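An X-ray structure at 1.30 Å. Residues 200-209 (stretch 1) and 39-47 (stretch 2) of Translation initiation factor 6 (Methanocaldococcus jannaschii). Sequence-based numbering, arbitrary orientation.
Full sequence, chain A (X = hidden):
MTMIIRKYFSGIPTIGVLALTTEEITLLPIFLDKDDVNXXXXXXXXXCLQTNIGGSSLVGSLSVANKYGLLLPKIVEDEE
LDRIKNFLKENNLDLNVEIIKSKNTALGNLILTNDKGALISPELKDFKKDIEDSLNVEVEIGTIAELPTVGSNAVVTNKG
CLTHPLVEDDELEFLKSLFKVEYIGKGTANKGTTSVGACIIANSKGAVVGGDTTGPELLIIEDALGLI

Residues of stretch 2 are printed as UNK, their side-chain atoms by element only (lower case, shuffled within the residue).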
# COMPACT_ATOMS: atom_id res chain seq x y z
N ILE A 200 -4.48 -6.84 -1.11
CA ILE A 200 -3.34 -7.05 -2.02
C ILE A 200 -2.21 -6.08 -1.68
O ILE A 200 -2.46 -4.92 -1.39
CB ILE A 200 -3.75 -6.74 -3.46
CG1 ILE A 200 -4.90 -7.64 -3.97
CG2 ILE A 200 -2.55 -6.80 -4.39
CD1 ILE A 200 -5.53 -7.16 -5.24
N ILE A 201 -0.99 -6.58 -1.70
CA ILE A 201 0.17 -5.67 -1.78
C ILE A 201 0.92 -6.02 -3.06
O ILE A 201 1.01 -7.18 -3.48
CB ILE A 201 1.07 -5.74 -0.53
CG1 ILE A 201 1.67 -7.14 -0.34
CG2 ILE A 201 0.31 -5.30 0.72
CD1 ILE A 201 2.68 -7.24 0.79
N ALA A 202 1.45 -5.02 -3.72
CA ALA A 202 2.11 -5.23 -4.99
C ALA A 202 3.16 -4.14 -5.28
O ALA A 202 3.04 -3.01 -4.80
CB ALA A 202 1.08 -5.18 -6.12
N ASN A 203 4.11 -4.52 -6.10
CA ASN A 203 5.03 -3.55 -6.70
C ASN A 203 5.18 -3.93 -8.18
O ASN A 203 4.40 -4.73 -8.70
CB ASN A 203 6.34 -3.41 -5.92
CG ASN A 203 7.13 -4.68 -5.88
OD1 ASN A 203 6.95 -5.56 -6.75
ND2 ASN A 203 8.05 -4.85 -4.91
N SER A 204 6.16 -3.33 -8.87
CA SER A 204 6.30 -3.60 -10.31
C SER A 204 6.80 -5.01 -10.57
O SER A 204 6.78 -5.43 -11.75
CB SER A 204 7.25 -2.57 -10.95
OG SER A 204 8.59 -2.86 -10.53
N LYS A 205 7.29 -5.73 -9.54
CA LYS A 205 7.92 -7.02 -9.71
C LYS A 205 6.99 -8.17 -9.34
O LYS A 205 7.21 -9.27 -9.86
CB LYS A 205 9.22 -7.07 -8.87
CG LYS A 205 10.26 -6.10 -9.42
CD LYS A 205 11.41 -5.88 -8.48
CE LYS A 205 10.94 -5.12 -7.25
NZ LYS A 205 12.12 -4.86 -6.35
N GLY A 206 6.00 -7.98 -8.49
CA GLY A 206 5.16 -9.07 -8.07
C GLY A 206 4.06 -8.58 -7.16
O GLY A 206 3.96 -7.38 -6.86
N ALA A 207 3.19 -9.51 -6.76
CA ALA A 207 2.08 -9.17 -5.84
C ALA A 207 1.82 -10.34 -4.90
O ALA A 207 2.02 -11.53 -5.22
CB ALA A 207 0.82 -8.86 -6.62
N VAL A 208 1.32 -9.99 -3.71
CA VAL A 208 0.77 -10.96 -2.75
C VAL A 208 -0.71 -10.65 -2.68
O VAL A 208 -1.09 -9.52 -2.31
CB VAL A 208 1.45 -10.88 -1.38
CG1 VAL A 208 0.90 -11.95 -0.44
CG2 VAL A 208 2.96 -11.02 -1.52
N VAL A 209 -1.55 -11.62 -3.02
CA VAL A 209 -2.98 -11.37 -3.01
C VAL A 209 -3.64 -12.23 -1.95
O VAL A 209 -3.17 -13.37 -1.71
CB VAL A 209 -3.65 -11.68 -4.38
CG1 VAL A 209 -3.63 -13.14 -4.72
CG2 VAL A 209 -5.09 -11.20 -4.44
N UNK A 39 8.66 -16.02 1.64
CA UNK A 39 7.83 -16.12 0.44
C UNK A 39 7.47 -14.73 -0.04
O UNK A 39 7.52 -14.43 -1.26
c UNK A 39 6.69 -18.42 0.77
o UNK A 39 5.82 -20.12 2.22
c UNK A 39 6.53 -16.91 0.64
c UNK A 39 5.56 -19.10 1.52
o UNK A 39 4.39 -18.65 1.42
N UNK A 40 7.12 -13.80 0.85
CA UNK A 40 6.82 -12.44 0.46
C UNK A 40 8.04 -11.72 -0.11
O UNK A 40 8.02 -11.10 -1.18
c UNK A 40 4.86 -12.35 2.06
c UNK A 40 6.21 -11.71 1.69
c UNK A 40 6.09 -10.23 1.37
N UNK A 41 9.17 -11.87 0.56
CA UNK A 41 10.41 -11.27 0.11
C UNK A 41 10.77 -11.75 -1.28
O UNK A 41 11.23 -10.97 -2.13
c UNK A 41 11.54 -11.60 1.11
o UNK A 41 12.70 -10.98 0.59
N UNK A 42 10.58 -13.02 -1.57
CA UNK A 42 10.97 -13.57 -2.86
C UNK A 42 10.08 -13.04 -3.95
O UNK A 42 10.51 -12.73 -5.05
c UNK A 42 11.19 -15.89 -4.05
o UNK A 42 10.23 -17.81 -3.03
c UNK A 42 10.86 -15.11 -2.80
c UNK A 42 11.07 -17.40 -3.87
o UNK A 42 11.77 -18.19 -4.54
N UNK A 43 8.75 -12.98 -3.72
CA UNK A 43 7.89 -12.56 -4.83
C UNK A 43 7.94 -11.07 -5.06
O UNK A 43 7.88 -10.62 -6.21
c UNK A 43 6.47 -13.08 -4.62
c UNK A 43 5.65 -12.93 -5.90
c UNK A 43 5.78 -12.34 -3.51
N UNK A 44 8.10 -10.28 -4.01
CA UNK A 44 8.19 -8.82 -4.19
C UNK A 44 9.60 -8.35 -4.46
O UNK A 44 9.80 -7.20 -4.89
c UNK A 44 7.63 -8.12 -2.93
c UNK A 44 6.16 -8.44 -2.66
c UNK A 44 5.28 -8.08 -3.86
c UNK A 44 5.77 -7.68 -1.41
N UNK A 45 10.59 -9.21 -4.22
CA UNK A 45 12.04 -8.91 -4.36
C UNK A 45 12.38 -7.71 -3.49
O UNK A 45 12.97 -6.75 -3.94
o UNK A 45 11.60 -10.34 -8.97
c UNK A 45 12.35 -8.66 -5.85
c UNK A 45 12.35 -9.72 -8.17
c UNK A 45 12.02 -9.86 -6.71
o UNK A 45 13.34 -9.01 -8.50
N UNK A 46 12.04 -7.76 -2.20
CA UNK A 46 12.23 -6.63 -1.29
C UNK A 46 12.96 -7.07 -0.02
O UNK A 46 13.04 -8.29 0.22
c UNK A 46 10.15 -5.35 -1.95
o UNK A 46 10.10 -7.18 -0.37
c UNK A 46 10.87 -6.06 -0.82
N UNK A 47 13.44 -6.14 0.76
CA UNK A 47 13.90 -6.30 2.12
C UNK A 47 12.68 -6.14 3.05
O UNK A 47 11.96 -5.15 2.94
c UNK A 47 15.02 -5.33 2.47
c UNK A 47 17.09 -6.75 2.24
c UNK A 47 16.30 -5.57 1.68
c UNK A 47 18.43 -6.97 1.52
n UNK A 47 19.23 -8.03 2.20

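Position 39 carries three carbons, the third bearing two oxygens, and its side chain makes no contact with stretch 1. A carboxylate on such an arm is Glu 39.

Position 40 has three carbons, one holding the other two, so it branches at CB. A branch carbon touches Val 208. This is Val 40; its CA-to-CB bond points sideways to the strand, and Val 40 CG2 lies 4.3 Å from Val 208 CG2.

Position 41 shows one carbon and one oxygen, out of reach of stretch 1. It is Ser 41, whose OG donates to the backbone O of position 46 at 2.7 Å and so ties the helix to the chain that leaves it.

Position 42 repeats the pattern of three carbons and two terminal oxygens, out of reach of stretch 1 in an extended t, t chain: Glu 42, an exposed residue.

Position 43 again has three carbons branched at CB, and a branch carbon touches Val 208. This is Val 43; Val 43 CG1 lies 3.7 Å from Val 208 CG2. Its backbone also takes part: Val 43 O sits 3.6 Å from Gly 206 CA, and an ideal CB on Gly 206 would fall 2.3 Å from that oxygen, a clash. The close approach therefore relies on glycine.

Position 44 has four carbons forked at the second, touching Ile 201, Gly 206 and Val 208. It is Leu 44, with the largest area covered here. CA-to-CB points sideways, but the side chain, in the m, t rotamer, ends nearer: Leu 44 CD1 lies 3.8 Å from Ile 201 CD1, and Leu 44 CD2 3.4 Å from Gly 206 O.

Position 45 has three carbons ending in two oxygens, one near Lys 205. This is Glu 45, with positive phi, the first residue to leave helical geometry. Glu 45 OE1 lies 3.7 Å from Lys 205 CD, and Glu 45 O accepts a hydrogen bond from Lys 205 NZ at 3.2 Å.

Position 46 has one carbon carrying an oxygen and a carbon; the carbon branch touches Asn 203. It is Thr 46, and Thr 46 CG2 lies 3.7 Å from Asn 203 ND2.

Position 47 has four carbons in a row ending in nitrogen, far from stretch 1: Lys 47.

The contact combines an apolar patch with a polar clasp. Val 40, Val 43 and Leu 44 pack on Val 208, and Leu 44 also reaches Ile 201; the CA-to-CB bonds of Ile 201 and Val 208 point toward the helix. At the helix end, Asn 203 ND2 donates to Leu 44 O at 2.9 Å, nearly straight, while Asn 203 OD1 accepts from Lys 205 N and Gly 206 N. One amide thus braces its own turn and holds the neighbouring helix end.

Stretch 2 (39-47) EVSEVLETK
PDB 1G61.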